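Putative lipoprotein (PDB 4Q1Z) is of unknown function but, as a putative two-domain lipoprotein of the DUF4876 family, is probably tethered to a bacterial membrane by a lipid anchor. Local coordinates at residues 127-132 and 256-261; 135-141 and 190-194; 328-334 and 372-378. All coordinates share one frame; numbering follows the deposited sequence.

Interaction 1. Residues 127-132 and 256-261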
loop_
_atom_site.group_PDB
_atom_site.type_symbol
_atom_site.label_atom_id
_atom_site.label_comp_id
_atom_site.label_asym_id
_atom_site.label_seq_id
_atom_site.Cartn_x
_atom_site.Cartn_y
_atom_site.Cartn_z
ATOM N N PHE A 127 -7.870 1.795 -23.037
ATOM C CA PHE A 127 -8.118 1.436 -21.643
ATOM C C PHE A 127 -7.057 0.429 -21.131
ATOM O O PHE A 127 -7.245 -0.149 -20.050
ATOM C CB PHE A 127 -9.561 0.855 -21.474
ATOM C CG PHE A 127 -9.890 -0.318 -22.372
ATOM C CD1 PHE A 127 -9.225 -1.537 -22.228
ATOM C CD2 PHE A 127 -10.804 -0.184 -23.407
ATOM C CE1 PHE A 127 -9.475 -2.593 -23.101
ATOM C CE2 PHE A 127 -11.039 -1.238 -24.292
ATOM C CZ PHE A 127 -10.382 -2.433 -24.126
ATOM N N ARG A 128 -5.971 0.180 -21.913
ATOM C CA ARG A 128 -4.988 -0.860 -21.519
ATOM C C ARG A 128 -3.763 -0.320 -20.765
ATOM O O ARG A 128 -2.886 -1.108 -20.405
ATOM C CB ARG A 128 -4.529 -1.684 -22.716
ATOM C CG ARG A 128 -5.623 -1.956 -23.715
ATOM C CD ARG A 128 -5.166 -2.771 -24.893
ATOM N NE ARG A 128 -6.326 -3.186 -25.683
ATOM C CZ ARG A 128 -7.049 -4.264 -25.413
ATOM N NH1 ARG A 128 -6.683 -5.085 -24.439
ATOM N NH2 ARG A 128 -8.122 -4.551 -26.138
ATOM N N ASP A 129 -3.728 0.993 -20.471
ATOM C CA ASP A 129 -2.607 1.602 -19.745
ATOM C C ASP A 129 -2.769 1.509 -18.183
ATOM O O ASP A 129 -1.884 1.967 -17.461
ATOM C CB ASP A 129 -2.368 3.059 -20.212
ATOM C CG ASP A 129 -3.591 3.955 -20.302
ATOM O OD1 ASP A 129 -4.688 3.529 -19.844
ATOM O OD2 ASP A 129 -3.441 5.117 -20.740
ATOM N N GLN A 130 -3.854 0.870 -17.689
ATOM C CA GLN A 130 -4.149 0.689 -16.256
ATOM C C GLN A 130 -2.964 0.085 -15.470
ATOM O O GLN A 130 -2.349 -0.876 -15.934
ATOM C CB GLN A 130 -5.382 -0.222 -16.051
ATOM C CG GLN A 130 -6.695 0.358 -16.552
ATOM C CD GLN A 130 -7.909 -0.444 -16.103
ATOM O OE1 GLN A 130 -7.926 -1.685 -16.094
ATOM N NE2 GLN A 130 -8.982 0.262 -15.771
ATOM N N PHE A 131 -2.658 0.635 -14.290
ATOM C CA PHE A 131 -1.602 0.131 -13.416
ATOM C C PHE A 131 -1.900 0.495 -11.946
ATOM O O PHE A 131 -2.657 1.429 -11.657
ATOM C CB PHE A 131 -0.185 0.593 -13.851
ATOM C CG PHE A 131 0.226 1.990 -13.440
ATOM C CD1 PHE A 131 0.865 2.216 -12.221
ATOM C CD2 PHE A 131 -0.042 3.084 -14.261
ATOM C CE1 PHE A 131 1.247 3.511 -11.838
ATOM C CE2 PHE A 131 0.352 4.374 -13.885
ATOM C CZ PHE A 131 1.010 4.574 -12.682
ATOM N N TYR A 132 -1.283 -0.277 -11.032
ATOM C CA TYR A 132 -1.394 -0.263 -9.569
ATOM C C TYR A 132 -0.009 -0.361 -9.003
ATOM O O TYR A 132 0.685 -1.332 -9.288
ATOM C CB TYR A 132 -2.244 -1.486 -9.087
ATOM C CG TYR A 132 -3.519 -1.682 -9.878
ATOM C CD1 TYR A 132 -3.535 -2.471 -11.028
ATOM C CD2 TYR A 132 -4.686 -1.012 -9.528
ATOM C CE1 TYR A 132 -4.683 -2.598 -11.800
ATOM C CE2 TYR A 132 -5.838 -1.122 -10.302
ATOM C CZ TYR A 132 -5.839 -1.934 -11.426
ATOM O OH TYR A 132 -6.984 -2.082 -12.172
ATOM N N GLN A 256 -9.184 -9.079 -21.191
ATOM C CA GLN A 256 -8.292 -8.208 -20.383
ATOM C C GLN A 256 -8.882 -8.070 -19.058
ATOM O O GLN A 256 -10.083 -8.242 -18.925
ATOM C CB GLN A 256 -8.094 -6.758 -20.934
ATOM C CG GLN A 256 -8.246 -6.516 -22.415
ATOM C CD GLN A 256 -9.640 -6.489 -22.968
ATOM O OE1 GLN A 256 -10.609 -6.119 -22.295
ATOM N NE2 GLN A 256 -9.747 -6.862 -24.248
ATOM N N TYR A 257 -8.053 -7.674 -18.071
ATOM C CA TYR A 257 -8.489 -7.394 -16.732
ATOM C C TYR A 257 -8.692 -5.906 -16.711
ATOM O O TYR A 257 -7.792 -5.122 -16.375
ATOM C CB TYR A 257 -7.487 -7.923 -15.682
ATOM C CG TYR A 257 -7.928 -7.650 -14.254
ATOM C CD1 TYR A 257 -9.233 -7.925 -13.840
ATOM C CD2 TYR A 257 -7.046 -7.107 -13.324
ATOM C CE1 TYR A 257 -9.656 -7.635 -12.546
ATOM C CE2 TYR A 257 -7.448 -6.849 -12.017
ATOM C CZ TYR A 257 -8.757 -7.111 -11.634
ATOM O OH TYR A 257 -9.170 -6.856 -10.358
ATOM N N LEU A 258 -9.877 -5.501 -17.171
ATOM C CA LEU A 258 -10.228 -4.094 -17.214
ATOM C C LEU A 258 -11.114 -3.785 -16.035
ATOM O O LEU A 258 -12.275 -4.190 -16.018
ATOM C CB LEU A 258 -10.893 -3.708 -18.565
ATOM C CG LEU A 258 -11.454 -2.284 -18.689
ATOM C CD1 LEU A 258 -10.355 -1.231 -18.702
ATOM C CD2 LEU A 258 -12.326 -2.158 -19.880
ATOM N N THR A 259 -10.570 -3.077 -15.039
ATOM C CA THR A 259 -11.346 -2.585 -13.903
ATOM C C THR A 259 -12.116 -1.310 -14.416
ATOM O O THR A 259 -11.771 -0.761 -15.456
ATOM C CB THR A 259 -10.460 -2.402 -12.650
ATOM O OG1 THR A 259 -9.474 -1.383 -12.832
ATOM C CG2 THR A 259 -9.790 -3.695 -12.220
ATOM N N SER A 260 -13.200 -0.906 -13.744
ATOM C CA SER A 260 -14.034 0.245 -14.135
ATOM C C SER A 260 -13.210 1.514 -14.443
ATOM O O SER A 260 -12.442 1.982 -13.589
ATOM C CB SER A 260 -15.052 0.551 -13.040
ATOM O OG SER A 260 -16.156 1.277 -13.548
ATOM N N VAL A 261 -13.376 2.062 -15.671
ATOM C CA VAL A 261 -12.730 3.311 -16.107
ATOM C C VAL A 261 -13.403 4.499 -15.330
ATOM O O VAL A 261 -12.882 5.619 -15.324
ATOM C CB VAL A 261 -12.709 3.503 -17.659
ATOM C CG1 VAL A 261 -11.938 2.373 -18.356
ATOM C CG2 VAL A 261 -14.116 3.642 -18.243
HETATM O O HOH W 1 -6.668 -3.532 -14.500
#

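Interaction 2. Residues 135-141 and 190-194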
loop_
_atom_site.group_PDB
_atom_site.type_symbol
_atom_site.label_atom_id
_atom_site.label_comp_id
_atom_site.label_asym_id
_atom_site.label_seq_id
_atom_site.Cartn_x
_atom_site.Cartn_y
_atom_site.Cartn_z
ATOM N N TYR A 135 3.646 -0.098 -2.476
ATOM C CA TYR A 135 4.872 0.400 -1.834
ATOM C C TYR A 135 5.097 -0.219 -0.454
ATOM O O TYR A 135 4.156 -0.352 0.334
ATOM C CB TYR A 135 4.786 1.940 -1.716
ATOM C CG TYR A 135 5.976 2.675 -1.110
ATOM C CD1 TYR A 135 7.100 2.977 -1.876
ATOM C CD2 TYR A 135 5.912 3.198 0.184
ATOM C CE1 TYR A 135 8.169 3.707 -1.344
ATOM C CE2 TYR A 135 6.979 3.918 0.731
ATOM C CZ TYR A 135 8.099 4.184 -0.043
ATOM O OH TYR A 135 9.148 4.909 0.481
ATOM N N ASN A 136 6.363 -0.572 -0.155
ATOM C CA ASN A 136 6.735 -1.054 1.166
ATOM C C ASN A 136 6.976 0.185 2.007
ATOM O O ASN A 136 8.021 0.846 1.881
ATOM C CB ASN A 136 7.930 -1.991 1.136
ATOM C CG ASN A 136 8.331 -2.543 2.495
ATOM O OD1 ASN A 136 7.864 -2.102 3.550
ATOM N ND2 ASN A 136 9.209 -3.530 2.501
ATOM N N ASN A 137 5.954 0.541 2.804
ATOM C CA ASN A 137 5.922 1.726 3.668
ATOM C C ASN A 137 6.446 1.413 5.104
ATOM O O ASN A 137 6.573 2.318 5.928
ATOM C CB ASN A 137 4.469 2.219 3.702
ATOM C CG ASN A 137 4.257 3.678 3.937
ATOM O OD1 ASN A 137 4.905 4.547 3.340
ATOM N ND2 ASN A 137 3.281 3.974 4.768
ATOM N N SER A 138 6.794 0.134 5.362
ATOM C CA SER A 138 7.226 -0.395 6.649
ATOM C C SER A 138 8.767 -0.261 6.930
ATOM O O SER A 138 9.555 0.178 6.078
ATOM C CB SER A 138 6.781 -1.853 6.776
ATOM O OG SER A 138 7.726 -2.803 6.308
ATOM N N ALA A 139 9.154 -0.633 8.174
ATOM C CA ALA A 139 10.513 -0.592 8.724
ATOM C C ALA A 139 11.406 -1.763 8.273
ATOM O O ALA A 139 12.604 -1.735 8.531
ATOM C CB ALA A 139 10.440 -0.577 10.241
ATOM N N ASP A 140 10.844 -2.784 7.616
ATOM C CA ASP A 140 11.623 -3.946 7.207
ATOM C C ASP A 140 11.109 -4.545 5.904
ATOM O O ASP A 140 10.020 -4.194 5.461
ATOM C CB ASP A 140 11.609 -5.018 8.326
ATOM C CG ASP A 140 12.941 -5.743 8.570
ATOM O OD1 ASP A 140 13.936 -5.450 7.847
ATOM O OD2 ASP A 140 12.995 -6.592 9.489
ATOM N N ILE A 141 11.912 -5.463 5.304
ATOM C CA ILE A 141 11.607 -6.230 4.095
ATOM C C ILE A 141 10.312 -7.023 4.300
ATOM O O ILE A 141 10.120 -7.613 5.362
ATOM C CB ILE A 141 12.792 -7.186 3.741
ATOM C CG1 ILE A 141 14.109 -6.427 3.572
ATOM C CG2 ILE A 141 12.511 -8.074 2.502
ATOM C CD1 ILE A 141 15.276 -7.191 4.098
ATOM N N LEU A 190 10.178 -7.171 -1.018
ATOM C CA LEU A 190 10.133 -5.747 -1.232
ATOM C C LEU A 190 10.813 -5.107 -0.020
ATOM O O LEU A 190 10.455 -5.394 1.121
ATOM C CB LEU A 190 8.672 -5.304 -1.426
ATOM C CG LEU A 190 8.358 -4.258 -2.511
ATOM C CD1 LEU A 190 8.666 -4.765 -3.895
ATOM C CD2 LEU A 190 6.909 -3.865 -2.452
ATOM N N ALA A 191 11.884 -4.358 -0.262
ATOM C CA ALA A 191 12.631 -3.672 0.794
ATOM C C ALA A 191 11.949 -2.344 1.137
ATOM O O ALA A 191 11.231 -1.803 0.293
ATOM C CB ALA A 191 14.058 -3.415 0.328
ATOM N N PRO A 192 12.154 -1.773 2.343
ATOM C CA PRO A 192 11.568 -0.444 2.627
ATOM C C PRO A 192 11.976 0.594 1.556
ATOM O O PRO A 192 13.169 0.794 1.310
ATOM C CB PRO A 192 12.168 -0.084 4.004
ATOM C CG PRO A 192 12.536 -1.368 4.615
ATOM C CD PRO A 192 12.952 -2.267 3.489
ATOM N N GLY A 193 10.993 1.223 0.922
ATOM C CA GLY A 193 11.236 2.220 -0.118
ATOM C C GLY A 193 11.113 1.713 -1.547
ATOM O O GLY A 193 11.269 2.482 -2.508
ATOM N N GLU A 194 10.857 0.391 -1.686
ATOM C CA GLU A 194 10.677 -0.289 -2.955
ATOM C C GLU A 194 9.206 -0.400 -3.295
ATOM O O GLU A 194 8.365 -0.586 -2.414
ATOM C CB GLU A 194 11.308 -1.681 -2.938
ATOM C CG GLU A 194 12.815 -1.703 -3.158
ATOM C CD GLU A 194 13.448 -3.074 -3.326
ATOM O OE1 GLU A 194 12.771 -4.092 -3.046
ATOM O OE2 GLU A 194 14.630 -3.132 -3.740
#

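Interaction 3. Residues 328-334 and 372-378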
loop_
_atom_site.group_PDB
_atom_site.type_symbol
_atom_site.label_atom_id
_atom_site.label_comp_id
_atom_site.label_asym_id
_atom_site.label_seq_id
_atom_site.Cartn_x
_atom_site.Cartn_y
_atom_site.Cartn_z
ATOM N N VAL A 328 -14.588 0.484 7.433
ATOM C CA VAL A 328 -13.402 0.266 8.280
ATOM C C VAL A 328 -12.128 0.240 7.430
ATOM O O VAL A 328 -11.067 0.608 7.940
ATOM C CB VAL A 328 -13.472 -0.993 9.189
ATOM C CG1 VAL A 328 -14.538 -0.827 10.244
ATOM C CG2 VAL A 328 -13.699 -2.273 8.386
ATOM N N LEU A 329 -12.235 -0.199 6.148
ATOM C CA LEU A 329 -11.090 -0.284 5.230
ATOM C C LEU A 329 -10.874 1.032 4.494
ATOM O O LEU A 329 -9.733 1.451 4.331
ATOM C CB LEU A 329 -11.273 -1.440 4.252
ATOM C CG LEU A 329 -11.411 -2.835 4.891
ATOM C CD1 LEU A 329 -11.777 -3.878 3.861
ATOM C CD2 LEU A 329 -10.161 -3.219 5.678
ATOM N N ASP A 330 -11.961 1.667 4.045
ATOM C CA ASP A 330 -11.946 2.965 3.388
ATOM C C ASP A 330 -13.275 3.668 3.673
ATOM O O ASP A 330 -14.297 3.227 3.184
ATOM C CB ASP A 330 -11.658 2.860 1.871
ATOM C CG ASP A 330 -11.331 4.182 1.177
ATOM O OD1 ASP A 330 -11.464 5.258 1.825
ATOM O OD2 ASP A 330 -10.972 4.146 -0.016
ATOM N N ALA A 331 -13.254 4.723 4.513
ATOM C CA ALA A 331 -14.421 5.518 4.919
ATOM C C ALA A 331 -14.818 6.534 3.848
ATOM O O ALA A 331 -15.886 7.126 3.925
ATOM C CB ALA A 331 -14.115 6.249 6.220
ATOM N N GLY A 332 -13.972 6.720 2.859
ATOM C CA GLY A 332 -14.222 7.686 1.810
ATOM C C GLY A 332 -14.280 7.143 0.402
ATOM O O GLY A 332 -14.540 5.951 0.173
ATOM N N ILE A 333 -14.120 8.093 -0.549
ATOM C CA ILE A 333 -14.147 7.947 -2.006
ATOM C C ILE A 333 -13.111 8.869 -2.630
ATOM O O ILE A 333 -12.946 10.012 -2.178
ATOM C CB ILE A 333 -15.560 8.259 -2.593
ATOM C CG1 ILE A 333 -16.106 9.663 -2.173
ATOM C CG2 ILE A 333 -16.555 7.156 -2.301
ATOM C CD1 ILE A 333 -16.883 10.463 -3.309
ATOM N N THR A 334 -12.455 8.396 -3.688
ATOM C CA THR A 334 -11.472 9.156 -4.496
ATOM C C THR A 334 -11.963 9.094 -5.937
ATOM O O THR A 334 -12.847 8.292 -6.225
ATOM C CB THR A 334 -10.019 8.690 -4.280
ATOM O OG1 THR A 334 -9.141 9.662 -4.847
ATOM C CG2 THR A 334 -9.741 7.317 -4.846
ATOM N N ASN A 372 -7.143 5.423 6.166
ATOM C CA ASN A 372 -8.247 4.579 5.688
ATOM C C ASN A 372 -9.418 5.454 5.207
ATOM O O ASN A 372 -10.591 5.182 5.491
ATOM C CB ASN A 372 -8.670 3.547 6.743
ATOM C CG ASN A 372 -7.646 2.471 6.943
ATOM O OD1 ASN A 372 -6.622 2.423 6.273
ATOM N ND2 ASN A 372 -7.918 1.556 7.842
ATOM N N ASN A 373 -9.063 6.519 4.467
ATOM C CA ASN A 373 -9.989 7.484 3.876
ATOM C C ASN A 373 -9.360 8.014 2.615
ATOM O O ASN A 373 -8.417 8.792 2.683
ATOM C CB ASN A 373 -10.324 8.613 4.855
ATOM C CG ASN A 373 -11.586 9.355 4.514
ATOM O OD1 ASN A 373 -11.869 9.685 3.352
ATOM N ND2 ASN A 373 -12.374 9.644 5.535
ATOM N N SER A 374 -9.858 7.568 1.465
ATOM C CA SER A 374 -9.312 7.910 0.152
ATOM C C SER A 374 -9.625 9.337 -0.249
ATOM O O SER A 374 -8.874 9.902 -1.050
ATOM C CB SER A 374 -9.793 6.927 -0.914
ATOM O OG SER A 374 -9.010 5.746 -0.821
ATOM N N THR A 375 -10.687 9.945 0.325
ATOM C CA THR A 375 -11.001 11.363 0.068
ATOM C C THR A 375 -9.838 12.240 0.583
ATOM O O THR A 375 -9.490 13.241 -0.044
ATOM C CB THR A 375 -12.339 11.770 0.708
ATOM O OG1 THR A 375 -13.344 10.773 0.460
ATOM C CG2 THR A 375 -12.824 13.129 0.226
ATOM N N ASP A 376 -9.202 11.790 1.672
ATOM C CA ASP A 376 -8.141 12.478 2.384
ATOM C C ASP A 376 -6.721 12.026 2.022
ATOM O O ASP A 376 -5.798 12.850 2.080
ATOM C CB ASP A 376 -8.335 12.282 3.909
ATOM C CG ASP A 376 -9.678 12.691 4.522
ATOM O OD1 ASP A 376 -10.458 13.423 3.845
ATOM O OD2 ASP A 376 -9.934 12.320 5.699
ATOM N N ASP A 377 -6.522 10.739 1.718
ATOM C CA ASP A 377 -5.183 10.185 1.491
ATOM C C ASP A 377 -4.650 10.323 0.058
ATOM O O ASP A 377 -3.441 10.167 -0.144
ATOM C CB ASP A 377 -5.157 8.693 1.889
ATOM C CG ASP A 377 -5.564 8.387 3.323
ATOM O OD1 ASP A 377 -5.605 9.330 4.149
ATOM O OD2 ASP A 377 -5.882 7.219 3.608
ATOM N N PHE A 378 -5.516 10.613 -0.922
ATOM C CA PHE A 378 -5.073 10.685 -2.303
ATOM C C PHE A 378 -5.210 12.041 -2.964
ATOM O O PHE A 378 -6.256 12.685 -2.869
ATOM C CB PHE A 378 -5.844 9.667 -3.160
ATOM C CG PHE A 378 -5.400 8.245 -2.928
ATOM C CD1 PHE A 378 -5.923 7.497 -1.879
ATOM C CD2 PHE A 378 -4.444 7.659 -3.747
ATOM C CE1 PHE A 378 -5.469 6.206 -1.632
ATOM C CE2 PHE A 378 -4.016 6.349 -3.521
ATOM C CZ PHE A 378 -4.529 5.632 -2.465
HETATM O O HOH W 2 -8.844 11.630 -3.147
#

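Interaction 1. Residues 127-132 and 256-261
Q130 and T259 meet through two hydrogen bonds that use both ends of the Q130 amide. OE1 of Q130 receives T259 N at 3.2 Å, in the carbonyl plane and on a lone pair, while NE2 of Q130 donates to T259 O at 3.0 Å, approaching from above that carbonyl. The chain of Q130 is extended beyond CG (chi2 -169°), which carries its amide across to the backbone of the loop. Y115 O and Q200 NE2 also bond to this amide, at NE2 and OE1 respectively, and the several partners fix its rotation. Beside it, the hydroxyl of T259 donates to Y132 OH, OG1 to OH 2.7 Å, arriving in the ring plane at the phenol edge. Water 1 joins the same cluster, bonding to Q130 OE1, to Y132 OH and, at 2.7 Å, to Y257 O.

The apolar half is built on F127. Its CG sits between the backbone N and the carbonyl carbon (chi1 55°), turning one ring face to L258. Methyl CD2 of L258 lies over that face, 4.1 Å from the F127 ring centroid and 19° off the normal, a CH-pi contact. The other methyl, CD1, packs on F127 CB at 3.6 Å, and V261 CG1 approaches the same CB more loosely. R128 lays its guanidinium face over F127 CE1 and has a cation-pi partner in F232.

Side-chain-to-backbone pairing pins the loop between strands 238-245 and 265-269 to the start of strand 131-136, and so ties an irregular connection to the large mixed beta-sheet of the second domain.

Interaction 2. Residues 135-141 and 190-194
N136, the last residue of strand 131-136, pairs with G193 and E194 in the pattern of a G1 beta bulge, and the glycine is also the third residue of a type II turn running from A191 to E194. Two backbone bonds define the bulge: N136 N to E194 O at 3.0 Å and G193 N to N136 O at 3.1 Å. G193 takes positive phi, where a beta carbon would press against the preceding carbonyl oxygen.

Side-chain hydrogen bonds centre on the buried N136 amide. CG lies anti to the backbone N (chi1 -179°), directing the amide over the turn. ND2 donates in its own plane to two carbonyls, L190 O at 2.6 Å and D140 O at 3.1 Å; it meets L190 O from well above the carbonyl plane, 56° out. OD1 accepts from both S138 N and S138 OG, the former making an Asx turn. Put an alanine here, and the L190 and D140 carbonyls would probably lose their shared donor and the S138 turn its acceptor, setting the 137-141 loop free to shift. Across the turn, E194 OE1 takes the A191 N-H almost straight (179°), from above the carboxylate plane. The D140 carboxylate turns to K28, with which OD2 forms a salt bridge.

Apolar and close packing completes the contact. The phenol of Y135 passes alongside G193, with OH 3.5 Å from G193 CA, while that hydroxyl is bonded to Y366 O. I141 CG1 rests against A191 CB and P192 CD, the latter at 4.3 Å. The P192 ring fills the bend of the 138-141 loop, its CB 3.3 Å from S138 O.

Interaction 3. Residues 328-334 and 372-378
D330 reaches S374 at the start of the short helix 374-377, and the same carboxylate closes an Asx turn in its own loop. OD1 of D330 accepts S374 N at 2.8 Å on the syn side and G332 N at 3.1 Å, the two donors arriving from opposite faces of the carboxylate plane. OD2 takes the S374 hydroxyl, OG at 2.7 Å, and also the backbone N of E312. With CG anti to the backbone N (chi1 -167°) the carboxylate is swung to the helix start; four donors in all hold this buried group.

N373 is the N-cap, although its OD1 receives T375 N only weakly; its backbone O is taken by D376 N and D377 N. Just before it, N372 O accepts A331 N at 2.9 Å in a nearly straight bond, and D330 CA adds a CA-H...O contact to that oxygen. The amide of N372 gives a weak bond to V328 O. G332 lies against the cap, where a beta carbon would run into N373 OD1 and T375 OG1.

Further carbonyls of the loop are also paired. T375 OG1 donates to I333 O at 2.8 Å, and K323 bonds to D330 O and G332 O. D377 OD2, salt-bridged to R347, also accepts N373 N weakly. T334 CB packs on S374 CB, and beside them water 2 accepts from T334 OG1 at 2.6 Å and donates to S374 O and F378 O.

All three interactions belong to the second domain, with its eleven-stranded mixed sheet, rather than to the seven-stranded N-terminal one. Interactions 1 and 2 share strand 131-136 but hold its two ends, their centres 26 Å apart; in sequence, 135-141 and 190-194 both fall between the two segments of interaction 1. Interaction 2 faces the N-terminal domain, whose K28 it contacts. Interaction 3 follows both along the chain, with centres about 21 and 22 Å from the others and no touch between them, and leads into the outermost strand 378-382. Together they fasten loops at separate points of one sheet, consistent with a domain rich in long, irregular connections.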